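Local coordinates for DUF2235 domain-containing protein (PDB 4O5P), which is the type VI secretion phospholipase effector Tle1, which probably hydrolyses membrane phospholipids with an alpha/beta-hydrolase catalytic domain, at residues Ala17-Thr21 and Gln408-Ala412. Numbering follows the deposited sequence.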
loop_
_atom_site.group_PDB
_atom_site.type_symbol
_atom_site.label_atom_id
_atom_site.label_comp_id
_atom_site.label_asym_id
_atom_site.label_seq_id
_atom_site.Cartn_x
_atom_site.Cartn_y
_atom_site.Cartn_z
ATOM N N ALA A 17 -4.230 22.345 -20.478
ATOM C CA ALA A 17 -5.607 22.470 -19.985
ATOM C C ALA A 17 -6.070 21.363 -19.017
ATOM O O ALA A 17 -7.186 21.415 -18.496
ATOM C CB ALA A 17 -6.574 22.585 -21.159
ATOM N N GLY A 18 -5.228 20.364 -18.773
ATOM C CA GLY A 18 -5.610 19.291 -17.870
ATOM C C GLY A 18 -6.320 18.151 -18.584
ATOM O O GLY A 18 -6.470 18.166 -19.803
ATOM N N ARG A 19 -6.761 17.160 -17.824
ATOM C CA ARG A 19 -7.340 15.966 -18.410
ATOM C C ARG A 19 -8.807 15.874 -18.064
ATOM O O ARG A 19 -9.462 14.879 -18.397
ATOM C CB ARG A 19 -6.623 14.704 -17.917
ATOM C CG ARG A 19 -5.108 14.703 -18.083
ATOM C CD ARG A 19 -4.534 13.291 -18.021
ATOM N NE ARG A 19 -3.079 13.295 -17.919
ATOM C CZ ARG A 19 -2.254 13.285 -18.960
ATOM N NH1 ARG A 19 -2.734 13.277 -20.202
ATOM N NH2 ARG A 19 -0.945 13.300 -18.763
ATOM N N LEU A 20 -9.321 16.901 -17.390
ATOM C CA LEU A 20 -10.722 16.885 -16.958
ATOM C C LEU A 20 -11.701 17.637 -17.888
ATOM O O LEU A 20 -12.917 17.635 -17.664
ATOM C CB LEU A 20 -10.855 17.357 -15.509
ATOM C CG LEU A 20 -10.786 16.195 -14.507
ATOM C CD1 LEU A 20 -9.358 15.669 -14.344
ATOM C CD2 LEU A 20 -11.370 16.573 -13.163
ATOM N N THR A 21 -11.170 18.255 -18.939
ATOM C CA THR A 21 -12.008 18.900 -19.947
ATOM C C THR A 21 -12.750 17.834 -20.747
ATOM O O THR A 21 -12.287 16.700 -20.849
ATOM C CB THR A 21 -11.155 19.733 -20.899
ATOM O OG1 THR A 21 -10.077 18.926 -21.385
ATOM C CG2 THR A 21 -10.570 20.939 -20.172
ATOM N N GLN A 408 -5.107 13.100 -11.920
ATOM C CA GLN A 408 -5.781 13.384 -13.178
ATOM C C GLN A 408 -5.496 12.266 -14.171
ATOM O O GLN A 408 -6.399 11.805 -14.905
ATOM C CB GLN A 408 -5.369 14.754 -13.727
ATOM C CG GLN A 408 -6.045 15.919 -13.008
ATOM C CD GLN A 408 -6.089 17.197 -13.847
ATOM O OE1 GLN A 408 -5.661 17.215 -15.003
ATOM N NE2 GLN A 408 -6.611 18.278 -13.259
ATOM N N HIS A 409 -4.265 11.774 -14.147
ATOM C CA HIS A 409 -3.891 10.773 -15.125
ATOM C C HIS A 409 -4.789 9.562 -14.888
ATOM O O HIS A 409 -5.374 9.009 -15.840
ATOM C CB HIS A 409 -2.399 10.434 -15.013
ATOM C CG HIS A 409 -1.928 9.391 -15.979
ATOM N ND1 HIS A 409 -0.624 8.944 -16.007
ATOM C CD2 HIS A 409 -2.582 8.701 -16.947
ATOM C CE1 HIS A 409 -0.498 8.020 -16.944
ATOM N NE2 HIS A 409 -1.674 7.848 -17.523
HETATM N N MSE A 410 -4.965 9.207 -13.611
HETATM C CA MSE A 410 -5.641 7.964 -13.300
HETATM C C MSE A 410 -7.072 8.163 -13.731
HETATM O O MSE A 410 -7.681 7.280 -14.362
HETATM C CB MSE A 410 -5.553 7.629 -11.796
HETATM C CG MSE A 410 -6.170 6.269 -11.476
HETATM SE SE MSE A 410 -5.121 4.814 -12.253
HETATM C CE MSE A 410 -3.796 4.701 -10.843
ATOM N N TYR A 411 -7.571 9.374 -13.470
ATOM C CA TYR A 411 -8.942 9.691 -13.799
ATOM C C TYR A 411 -9.152 9.435 -15.281
ATOM O O TYR A 411 -10.091 8.721 -15.677
ATOM C CB TYR A 411 -9.234 11.150 -13.445
ATOM C CG TYR A 411 -10.601 11.616 -13.860
ATOM C CD1 TYR A 411 -11.692 11.480 -13.016
ATOM C CD2 TYR A 411 -10.797 12.208 -15.101
ATOM C CE1 TYR A 411 -12.955 11.927 -13.410
ATOM C CE2 TYR A 411 -12.033 12.645 -15.498
ATOM C CZ TYR A 411 -13.108 12.505 -14.663
ATOM O OH TYR A 411 -14.341 12.953 -15.101
ATOM N N ALA A 412 -8.234 9.956 -16.098
ATOM C CA ALA A 412 -8.436 9.913 -17.541
ATOM C C ALA A 412 -8.454 8.461 -17.971
ATOM O O ALA A 412 -9.325 8.047 -18.761
ATOM C CB ALA A 412 -7.344 10.690 -18.274
HETATM O O HOH W 1 -13.901 15.280 -17.568
#
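Arg19 and Leu20, in the N-terminal loop between strand 7-10 and helix 24-34, lie against the face of helix 403-416 turned away from the central sheet in a mixed contact: one hydrogen bond flanked by apolar packing. The bond runs from the backbone N of Arg19 to OE1 of Gln408, 3.0 Å apart and bent to 154° at the hydrogen; the donor stands above the carbonyl plane, 41° out of it. Gln408 stretches out beyond CG, which carries its amide to the loop backbone, while NE2 bonds to the carbonyl of Phe447, so the amide is held at both ends. Arg19, extended from CG to NE, lies across the helix. Its CD meets CB of Ala412 at 3.8 Å, NE passes CA of His409 at 3.9 Å, and NH2 is hydrogen-bonded to the carbonyl O of Thr13. Leu20 packs on the other flank: CD1 lies 3.6 Å from CG of Gln408, and CG sits over the face of the Tyr411 ring, 4.3 Å from its centroid and 27° off the normal, a CH-pi contact. Tyr411 OH is hydrogen-bonded to the carbonyl of Gln422. On the inner side of the helix, Met410, present as selenomethionine, packs on strands 270-280 and 331-336. The loop thus lies on the side of a helix that covers the central sheet, a layering consistent with the alpha/beta-hydrolase fold.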